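Local coordinates for protein MdcA (Pseudomonas aeruginosa, PDB 5VIT) that probably serves as the acyl-carrier-protein transferase (alpha) subunit of malonate decarboxylase, exchanging acetyl for malonyl on the carrier protein, at residues Asp204-Ala207 / Ser208-Asp211; Arg475-Glu478 / Glu479-Ala482; Arg500-Gln503 / Arg504-Glu508. All coordinates share one frame; numbering follows the deposited sequence.

Read from the N terminus, the three contacts follow in series; none nests in or crosses another, and each is local, within one turn or helix. Contact 1, at 204-211, shapes the loop after strand 192-194 that enters strand 212-215, a member of the parallel sheet. Contact 2, at 475-482, opens helix 477-486, which follows strand 467-469 of the mixed sheet. Contact 3, at 500-508, forms helix 502-507 just before strand 511-512, an outermost strand of that sheet. Contacts 2 and 3 lie about 14 Å apart between centres and touch where Met505 CE packs 3.7 Å from Ala482 O, whereas contact 1 lies across the chain's centre, with centres about 53 and 61 Å away.

Contact 1 of 3, residues Asp204-Ala207 / Ser208-Asp211; sequences DIPA and SWVD
Pro206 and Trp209 meet across a short 3-10 turn that leads the chain into strand 212-215 of the parallel sheet. Two successive backbone bonds of the i to i+3 kind define the turn: Trp209 N gives its hydrogen to Pro206 O at 3.1 Å, and Val210 N gives its own to Ala207 O at 3.0 Å. Just upstream, Asp204 and Ile205 both face Val163 in a classic beta bulge, and Asp204 OD2 forms salt bridges with Arg202 and Arg338.

The CH-pi contact joins the two ends of this turn. Trp209 CG lies anti to the carbonyl carbon (chi1 -52°), which folds the indole back over the proline; Pro206 CD then stands over the face of the five-membered ring, 3.7 Å from its centroid and only 13° off the normal. CG of the same proline lies beside it, facing Trp209 NE1 and CE2. Elsewhere the indole meets Phe181 edge-to-face and packs on Val176, Glu177 and Ala180, fastening the loop to helix 172-180 and the residue after it.

Apolar packing is carried by one methyl of a buried isoleucine. Ile205 CG2 touches two residues of the turn, 3.9 Å from Trp209 CB and closer to Val210. These side chains run at about a right angle to Ile205, and Thr172 and Thr165 also touch it. Val210 turns its CG2 branch toward the isoleucine, with CG1 anti to the backbone N (chi1 168°), and the branched ends meet methyl to methyl, Ile205 CG2 to Val210 CG2, at 3.5 Å.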
ATOM      1  N   ASP A 204      25.519  41.213 -10.530  1.00 36.75           N
ATOM      2  CA  ASP A 204      25.363  40.003  -9.711  1.00 39.09           C
ATOM      3  C   ASP A 204      26.628  39.780  -8.885  1.00 40.24           C
ATOM      4  O   ASP A 204      26.552  39.399  -7.714  1.00 36.03           O
ATOM      5  CB  ASP A 204      25.073  38.765 -10.573  1.00 30.46           C
ATOM      6  CG  ASP A 204      23.668  38.780 -11.186  1.00 34.77           C
ATOM      7  OD1 ASP A 204      23.565  38.792 -12.431  1.00 36.81           O
ATOM      8  OD2 ASP A 204      22.669  38.769 -10.437  1.00 32.15           O
ATOM      9  N   ILE A 205      27.780  39.999  -9.519  1.00 35.64           N
ATOM     10  CA  ILE A 205      29.080  39.947  -8.852  1.00 37.74           C
ATOM     11  C   ILE A 205      29.749  41.314  -9.011  1.00 37.86           C
ATOM     12  O   ILE A 205      30.067  41.721 -10.132  1.00 37.33           O
ATOM     13  CB  ILE A 205      29.999  38.829  -9.425  1.00 39.67           C
ATOM     14  CG1 ILE A 205      29.493  37.441  -9.016  1.00 39.07           C
ATOM     15  CG2 ILE A 205      31.419  38.960  -8.895  1.00 30.83           C
ATOM     16  CD1 ILE A 205      28.430  36.916  -9.898  1.00 39.12           C
ATOM     17  N   PRO A 206      29.934  42.044  -7.893  1.00 37.34           N
ATOM     18  CA  PRO A 206      30.507  43.397  -7.944  1.00 37.78           C
ATOM     19  C   PRO A 206      31.968  43.393  -8.409  1.00 38.45           C
ATOM     20  O   PRO A 206      32.656  42.391  -8.244  1.00 35.84           O
ATOM     21  CB  PRO A 206      30.381  43.885  -6.498  1.00 35.52           C
ATOM     22  CG  PRO A 206      29.322  43.009  -5.890  1.00 37.94           C
ATOM     23  CD  PRO A 206      29.538  41.678  -6.523  1.00 36.77           C
ATOM     24  N   ALA A 207      32.412  44.497  -9.006  1.00 38.35           N
ATOM     25  CA  ALA A 207      33.761  44.606  -9.572  1.00 36.35           C
ATOM     26  C   ALA A 207      34.855  44.288  -8.553  1.00 37.25           C
ATOM     27  O   ALA A 207      35.885  43.716  -8.911  1.00 40.46           O
ATOM     28  CB  ALA A 207      33.969  46.009 -10.155  1.00 40.70           C
ATOM     29  N   SER A 208      34.606  44.648  -7.292  1.00 40.36           N
ATOM     30  CA  SER A 208      35.534  44.433  -6.172  1.00 41.60           C
ATOM     31  C   SER A 208      35.955  42.970  -6.025  1.00 43.27           C
ATOM     32  O   SER A 208      37.092  42.671  -5.656  1.00 45.90           O
ATOM     33  CB  SER A 208      34.900  44.894  -4.858  1.00 37.40           C
ATOM     34  OG  SER A 208      34.011  45.982  -5.067  1.00 49.64           O
ATOM     35  N   TRP A 209      35.031  42.063  -6.321  1.00 38.41           N
ATOM     36  CA  TRP A 209      35.273  40.632  -6.169  1.00 34.85           C
ATOM     37  C   TRP A 209      36.046  40.029  -7.343  1.00 36.25           C
ATOM     38  O   TRP A 209      36.522  38.888  -7.271  1.00 35.48           O
ATOM     39  CB  TRP A 209      33.950  39.873  -6.036  1.00 36.90           C
ATOM     40  CG  TRP A 209      32.999  40.368  -4.984  1.00 38.66           C
ATOM     41  CD1 TRP A 209      33.045  41.556  -4.316  1.00 34.56           C
ATOM     42  CD2 TRP A 209      31.858  39.661  -4.471  1.00 37.19           C
ATOM     43  NE1 TRP A 209      31.995  41.642  -3.434  1.00 37.74           N
ATOM     44  CE2 TRP A 209      31.253  40.490  -3.504  1.00 35.80           C
ATOM     45  CE3 TRP A 209      31.285  38.415  -4.750  1.00 31.53           C
ATOM     46  CZ2 TRP A 209      30.095  40.117  -2.806  1.00 37.21           C
ATOM     47  CZ3 TRP A 209      30.134  38.042  -4.065  1.00 35.86           C
ATOM     48  CH2 TRP A 209      29.552  38.896  -3.098  1.00 35.91           C
ATOM     49  N   VAL A 210      36.138  40.782  -8.435  1.00 36.12           N
ATOM     50  CA  VAL A 210      36.638  40.251  -9.703  1.00 37.16           C
ATOM     51  C   VAL A 210      38.020  40.820 -10.038  1.00 36.63           C
ATOM     52  O   VAL A 210      38.266  42.004  -9.844  1.00 37.95           O
ATOM     53  CB  VAL A 210      35.641  40.559 -10.853  1.00 38.99           C
ATOM     54  CG1 VAL A 210      36.263  40.277 -12.220  1.00 34.02           C
ATOM     55  CG2 VAL A 210      34.361  39.753 -10.664  1.00 37.61           C
ATOM     56  N   ASP A 211      38.927  39.972 -10.514  1.00 32.13           N
ATOM     57  CA  ASP A 211      40.257  40.440 -10.867  1.00 35.48           C
ATOM     58  C   ASP A 211      40.409  40.631 -12.379  1.00 40.10           C
ATOM     59  O   ASP A 211      40.976  41.630 -12.836  1.00 40.53           O
ATOM     60  CB  ASP A 211      41.313  39.471 -10.338  1.00 36.36           C
ATOM     61  CG  ASP A 211      41.302  39.374  -8.812  1.00 37.47           C
ATOM     62  OD1 ASP A 211      41.505  40.420  -8.142  1.00 30.45           O
ATOM     63  OD2 ASP A 211      41.070  38.251  -8.290  1.00 33.96           O
TER

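Contact 2 of 3, residues Arg475-Glu478 / Glu479-Ala482; sequences RSLE and ERQA
Ser476 O takes two backbone N-H groups at the start of helix 477-486: that of Arg480 at 3.2 Å, and that of Glu479 in a weak, bent bond. The same serine also uses its hydroxyl oxygen, for Glu479 N donates to Ser476 OG at 3.3 Å. The position of OG between the backbone N and the carbonyl carbon (chi1 68°) swings it over the first turn, and the Glu479 N-H is thereby shared by two acceptors of one residue.

Glu479 reaches back past the helix end with an extended chain, CG anti to the backbone N. Its OE2 accepts from Arg475 N at 2.7 Å, almost straight (174°), on the anti side of the carboxylate and somewhat out of its plane. Its OE1 forms a salt bridge with Arg475 NH1, also 2.7 Å long. The Arg475 chain bends at chi3, which lays the guanidinium across the acid with OE2 over the centre of one face, 3.2 Å above the plane, and the two flat groups are turned 62° apart. The carboxylate thus holds both the backbone and the tip of one residue.

Leu477 CD1 lies over one face of the Arg480 guanidinium, displaced toward its rim, 3.5 Å from NH2, while Leu477 CG lies against the amide of Gln481 at NE2. Both polar ends are directed to the loop at Asp365: Arg480 NH2 bonds to its backbone oxygen and Gln481 NE2 to its carboxylate. Gln481 N to Leu477 O and Ala482 N to Glu478 O carry the helix on. Together these bonds make a serine N-cap, with Ser476 OG accepting from Glu479 N where helix 477-486 begins and the Glu479 carboxylate reaching back to Arg475 just before the cap.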
ATOM      1  N   ARG A 475       9.590   0.735  13.565  1.00 40.84           N
ATOM      2  CA  ARG A 475      10.070   0.863  14.939  1.00 46.93           C
ATOM      3  C   ARG A 475      11.357   0.065  15.198  1.00 46.29           C
ATOM      4  O   ARG A 475      11.915   0.121  16.292  1.00 43.89           O
ATOM      5  CB  ARG A 475       8.966   0.441  15.915  1.00 48.67           C
ATOM      6  CG  ARG A 475       7.534   0.588  15.349  1.00 47.49           C
ATOM      7  CD  ARG A 475       6.505  -0.153  16.207  1.00 53.14           C
ATOM      8  NE  ARG A 475       6.716  -1.596  16.135  1.00 62.85           N
ATOM      9  CZ  ARG A 475       6.093  -2.417  15.295  1.00 69.88           C
ATOM     10  NH1 ARG A 475       5.172  -1.947  14.457  1.00 70.22           N
ATOM     11  NH2 ARG A 475       6.378  -3.717  15.314  1.00 68.20           N
ATOM     12  N   SER A 476      11.829  -0.657  14.182  1.00 41.57           N
ATOM     13  CA  SER A 476      13.128  -1.326  14.241  1.00 38.15           C
ATOM     14  C   SER A 476      13.673  -1.497  12.832  1.00 37.53           C
ATOM     15  O   SER A 476      12.924  -1.358  11.864  1.00 37.23           O
ATOM     16  CB  SER A 476      13.008  -2.686  14.913  1.00 38.10           C
ATOM     17  OG  SER A 476      12.255  -3.560  14.088  1.00 34.56           O
ATOM     18  N   LEU A 477      14.959  -1.822  12.712  1.00 33.67           N
ATOM     19  CA  LEU A 477      15.572  -2.037  11.405  1.00 34.52           C
ATOM     20  C   LEU A 477      14.900  -3.203  10.663  1.00 31.55           C
ATOM     21  O   LEU A 477      14.664  -3.140   9.454  1.00 29.10           O
ATOM     22  CB  LEU A 477      17.072  -2.305  11.550  1.00 33.85           C
ATOM     23  CG  LEU A 477      17.806  -2.716  10.269  1.00 31.26           C
ATOM     24  CD1 LEU A 477      17.726  -1.615   9.220  1.00 32.30           C
ATOM     25  CD2 LEU A 477      19.264  -3.078  10.555  1.00 28.55           C
ATOM     26  N   GLU A 478      14.599  -4.256  11.408  1.00 24.47           N
ATOM     27  CA  GLU A 478      13.959  -5.451  10.873  1.00 31.92           C
ATOM     28  C   GLU A 478      12.582  -5.133  10.279  1.00 31.73           C
ATOM     29  O   GLU A 478      12.182  -5.709   9.276  1.00 34.87           O
ATOM     30  CB  GLU A 478      13.836  -6.509  11.976  1.00 30.69           C
ATOM     31  CG  GLU A 478      13.312  -7.862  11.510  1.00 46.99           C
ATOM     32  CD  GLU A 478      13.044  -8.830  12.668  1.00 58.02           C
ATOM     33  OE1 GLU A 478      12.091  -8.588  13.447  1.00 60.22           O
ATOM     34  OE2 GLU A 478      13.785  -9.836  12.798  1.00 65.53           O
ATOM     35  N   GLU A 479      11.859  -4.204  10.888  1.00 31.62           N
ATOM     36  CA  GLU A 479      10.529  -3.874  10.386  1.00 32.59           C
ATOM     37  C   GLU A 479      10.640  -3.059   9.101  1.00 29.67           C
ATOM     38  O   GLU A 479       9.883  -3.258   8.150  1.00 30.75           O
ATOM     39  CB  GLU A 479       9.724  -3.112  11.438  1.00 34.90           C
ATOM     40  CG  GLU A 479       8.323  -2.808  10.967  1.00 46.52           C
ATOM     41  CD  GLU A 479       7.505  -2.116  12.018  1.00 52.08           C
ATOM     42  OE1 GLU A 479       6.265  -2.260  11.967  1.00 48.84           O
ATOM     43  OE2 GLU A 479       8.109  -1.446  12.893  1.00 53.40           O
ATOM     44  N   ARG A 480      11.613  -2.157   9.084  1.00 27.80           N
ATOM     45  CA  ARG A 480      11.948  -1.368   7.908  1.00 27.63           C
ATOM     46  C   ARG A 480      12.334  -2.248   6.712  1.00 27.75           C
ATOM     47  O   ARG A 480      11.876  -2.011   5.588  1.00 25.40           O
ATOM     48  CB  ARG A 480      13.080  -0.416   8.253  1.00 27.09           C
ATOM     49  CG  ARG A 480      13.436   0.571   7.179  1.00 25.59           C
ATOM     50  CD  ARG A 480      14.295   1.632   7.799  1.00 31.02           C
ATOM     51  NE  ARG A 480      15.675   1.487   7.414  1.00 33.09           N
ATOM     52  CZ  ARG A 480      16.713   1.703   8.212  1.00 31.07           C
ATOM     53  NH1 ARG A 480      16.531   2.054   9.473  1.00 30.85           N
ATOM     54  NH2 ARG A 480      17.941   1.554   7.733  1.00 26.60           N
ATOM     55  N   GLN A 481      13.156  -3.269   6.964  1.00 25.16           N
ATOM     56  CA  GLN A 481      13.497  -4.264   5.947  1.00 27.58           C
ATOM     57  C   GLN A 481      12.241  -4.953   5.415  1.00 26.79           C
ATOM     58  O   GLN A 481      12.101  -5.156   4.203  1.00 25.42           O
ATOM     59  CB  GLN A 481      14.468  -5.324   6.512  1.00 23.43           C
ATOM     60  CG  GLN A 481      15.847  -4.758   6.851  1.00 26.68           C
ATOM     61  CD  GLN A 481      16.646  -5.660   7.782  1.00 28.45           C
ATOM     62  OE1 GLN A 481      16.112  -6.606   8.345  1.00 29.77           O
ATOM     63  NE2 GLN A 481      17.928  -5.358   7.950  1.00 31.41           N
ATOM     64  N   ALA A 482      11.333  -5.319   6.318  1.00 22.63           N
ATOM     65  CA  ALA A 482      10.124  -6.018   5.900  1.00 24.40           C
ATOM     66  C   ALA A 482       9.308  -5.116   4.981  1.00 24.28           C
ATOM     67  O   ALA A 482       8.765  -5.560   3.973  1.00 28.10           O
ATOM     68  CB  ALA A 482       9.279  -6.454   7.113  1.00 20.06           C
TER

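Contact 3 of 3, residues Arg500-Gln503 / Arg504-Glu508; sequences RETQ and RMRRE
Thr502 and Arg506 lie one turn apart on the short helix 502-507, at an interface with chains of other proteins, Thr502 CG2 resting 3.9 Å from Arg506 CG as the two side chains slant past each other. OG1 lies beside the backbone N (chi1 -63°), where it bonds to the His497 ring, and this puts the CG2 methyl anti to that N. Arg506 runs on to a salt bridge with Asp516. Both side chains pack on Ile511 of strand 511-512.

Met505 bends differently: its CG passes Glu501 O at 3.3 Å, and its end then leads away to Met483 and Ala486 of helix 477-486. Backbone bonds from Met505, Arg506 and Arg507 to Glu501, Thr502 and Gln503 wind the helix.

Toward the other chains, Arg507 NH2 lies 3.4 Å above the guanidinium plane of Arg504, toward its rim. Nearby acids probably ease this meeting of like charges: Arg504 NE makes a salt bridge, weak as a hydrogen bond, with Glu508 OE2 at 3.0 Å, and Arg504 NH2 pairs with an acidic side chain of another protein's chain. Glu508 OE2 also pairs with a basic side chain of another protein's chain. A water bridges Arg500 and Arg504, giving a hydrogen to Arg500 O at 2.6 Å and accepting from Arg504 N at 3.2 Å.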
ATOM      1  N   ARG A 500       1.740 -13.594   2.022  1.00 29.05           N
ATOM      2  CA  ARG A 500       0.640 -13.700   2.984  1.00 32.01           C
ATOM      3  C   ARG A 500       0.762 -12.671   4.098  1.00 34.33           C
ATOM      4  O   ARG A 500      -0.135 -12.564   4.942  1.00 32.11           O
ATOM      5  CB  ARG A 500       0.566 -15.077   3.633  1.00 33.55           C
ATOM      6  CG  ARG A 500       0.595 -16.251   2.697  1.00 34.87           C
ATOM      7  CD  ARG A 500       1.792 -17.038   3.118  1.00 33.11           C
ATOM      8  NE  ARG A 500       1.529 -18.388   3.500  1.00 31.81           N
ATOM      9  CZ  ARG A 500       2.445 -19.184   4.051  1.00 34.38           C
ATOM     10  NH1 ARG A 500       3.662 -18.728   4.295  1.00 24.67           N
ATOM     11  NH2 ARG A 500       2.130 -20.434   4.368  1.00 25.96           N
ATOM     12  N   GLU A 501       1.888 -11.956   4.124  1.00 30.84           N
ATOM     13  CA  GLU A 501       2.108 -10.891   5.103  1.00 30.91           C
ATOM     14  C   GLU A 501       1.630  -9.531   4.578  1.00 29.17           C
ATOM     15  O   GLU A 501       1.486  -8.576   5.342  1.00 28.82           O
ATOM     16  CB  GLU A 501       3.596 -10.809   5.495  1.00 29.89           C
ATOM     17  CG  GLU A 501       4.130 -12.013   6.279  1.00 34.45           C
ATOM     18  CD  GLU A 501       3.348 -12.287   7.567  1.00 39.34           C
ATOM     19  OE1 GLU A 501       2.839 -11.327   8.187  1.00 42.24           O
ATOM     20  OE2 GLU A 501       3.240 -13.468   7.961  1.00 39.72           O
ATOM     21  N   THR A 502       1.390  -9.440   3.276  1.00 29.33           N
ATOM     22  CA  THR A 502       1.019  -8.154   2.678  1.00 31.68           C
ATOM     23  C   THR A 502      -0.269  -7.561   3.270  1.00 28.65           C
ATOM     24  O   THR A 502      -0.319  -6.352   3.542  1.00 26.83           O
ATOM     25  CB  THR A 502       0.864  -8.271   1.147  1.00 27.56           C
ATOM     26  OG1 THR A 502       2.117  -8.639   0.586  1.00 26.81           O
ATOM     27  CG2 THR A 502       0.421  -6.931   0.520  1.00 27.77           C
ATOM     28  N   GLN A 503      -1.288  -8.399   3.495  1.00 25.58           N
ATOM     29  CA  GLN A 503      -2.594  -7.904   3.951  1.00 27.62           C
ATOM     30  C   GLN A 503      -2.479  -7.168   5.290  1.00 28.49           C
ATOM     31  O   GLN A 503      -3.030  -6.082   5.473  1.00 28.74           O
ATOM     32  CB  GLN A 503      -3.606  -9.049   4.072  1.00 25.66           C
ATOM     33  CG  GLN A 503      -5.014  -8.600   4.525  1.00 24.24           C
ATOM     34  CD  GLN A 503      -5.236  -8.677   6.046  1.00 33.77           C
ATOM     35  OE1 GLN A 503      -4.573  -9.454   6.765  1.00 32.00           O
ATOM     36  NE2 GLN A 503      -6.175  -7.866   6.543  1.00 27.82           N
ATOM     37  N   ARG A 504      -1.755  -7.773   6.216  1.00 25.98           N
ATOM     38  CA  ARG A 504      -1.502  -7.176   7.512  1.00 29.51           C
ATOM     39  C   ARG A 504      -0.777  -5.835   7.407  1.00 29.10           C
ATOM     40  O   ARG A 504      -1.128  -4.872   8.100  1.00 29.86           O
ATOM     41  CB  ARG A 504      -0.686  -8.146   8.365  1.00 35.88           C
ATOM     42  CG  ARG A 504      -0.214  -7.595   9.701  1.00 37.99           C
ATOM     43  CD  ARG A 504      -0.137  -8.730  10.693  1.00 39.03           C
ATOM     44  NE  ARG A 504      -0.442  -8.261  12.033  1.00 52.71           N
ATOM     45  CZ  ARG A 504      -1.407  -8.756  12.800  1.00 51.65           C
ATOM     46  NH1 ARG A 504      -2.183  -9.746  12.360  1.00 42.95           N
ATOM     47  NH2 ARG A 504      -1.590  -8.251  14.013  1.00 54.01           N
ATOM     48  N   MET A 505       0.240  -5.773   6.548  1.00 24.63           N
ATOM     49  CA  MET A 505       1.002  -4.543   6.396  1.00 24.89           C
ATOM     50  C   MET A 505       0.119  -3.451   5.806  1.00 26.52           C
ATOM     51  O   MET A 505       0.212  -2.286   6.201  1.00 25.80           O
ATOM     52  CB  MET A 505       2.234  -4.792   5.544  1.00 27.85           C
ATOM     53  CG  MET A 505       3.150  -5.844   6.191  1.00 32.94           C
ATOM     54  SD  MET A 505       4.673  -6.177   5.294  1.00 31.68           S
ATOM     55  CE  MET A 505       5.587  -4.682   5.632  1.00 33.20           C
ATOM     56  N   ARG A 506      -0.767  -3.842   4.897  1.00 24.76           N
ATOM     57  CA  ARG A 506      -1.744  -2.921   4.317  1.00 28.99           C
ATOM     58  C   ARG A 506      -2.692  -2.340   5.372  1.00 26.65           C
ATOM     59  O   ARG A 506      -2.861  -1.126   5.503  1.00 28.23           O
ATOM     60  CB  ARG A 506      -2.563  -3.640   3.260  1.00 24.61           C
ATOM     61  CG  ARG A 506      -1.757  -4.100   2.067  1.00 28.66           C
ATOM     62  CD  ARG A 506      -2.483  -3.681   0.852  1.00 30.14           C
ATOM     63  NE  ARG A 506      -3.214  -4.729   0.188  1.00 34.87           N
ATOM     64  CZ  ARG A 506      -4.281  -4.518  -0.576  1.00 34.37           C
ATOM     65  NH1 ARG A 506      -4.774  -3.294  -0.728  1.00 31.29           N
ATOM     66  NH2 ARG A 506      -4.869  -5.544  -1.169  1.00 32.24           N
ATOM     67  N   ARG A 507      -3.313  -3.250   6.105  1.00 26.32           N
ATOM     68  CA  ARG A 507      -4.247  -2.925   7.152  1.00 30.47           C
ATOM     69  C   ARG A 507      -3.627  -2.059   8.260  1.00 30.67           C
ATOM     70  O   ARG A 507      -4.263  -1.128   8.734  1.00 28.28           O
ATOM     71  CB  ARG A 507      -4.808  -4.214   7.733  1.00 27.23           C
ATOM     72  CG  ARG A 507      -6.056  -4.032   8.564  1.00 31.65           C
ATOM     73  CD  ARG A 507      -6.606  -5.383   9.013  1.00 33.17           C
ATOM     74  NE  ARG A 507      -5.560  -6.337   9.404  1.00 41.66           N
ATOM     75  CZ  ARG A 507      -4.923  -6.234  10.580  1.00 43.11           C
ATOM     76  NH1 ARG A 507      -5.260  -5.239  11.434  1.00 34.14           N
ATOM     77  NH2 ARG A 507      -3.964  -7.109  10.941  1.00 40.06           N
ATOM     78  N   GLU A 508      -2.390  -2.353   8.651  1.00 28.88           N
ATOM     79  CA  GLU A 508      -1.702  -1.560   9.673  1.00 29.97           C
ATOM     80  C   GLU A 508      -1.160  -0.223   9.156  1.00 28.87           C
ATOM     81  O   GLU A 508      -0.651   0.578   9.928  1.00 27.80           O
ATOM     82  CB  GLU A 508      -0.580  -2.380  10.295  1.00 29.39           C
ATOM     83  CG  GLU A 508      -1.147  -3.580  11.039  1.00 38.78           C
ATOM     84  CD  GLU A 508      -0.105  -4.424  11.704  1.00 40.94           C
ATOM     85  OE1 GLU A 508       1.092  -4.217  11.425  1.00 41.69           O
ATOM     86  OE2 GLU A 508      -0.488  -5.300  12.509  1.00 44.58           O
TER
HETATM   87  O   HOH W   1      -1.263 -10.913   6.534  1.00 32.34           O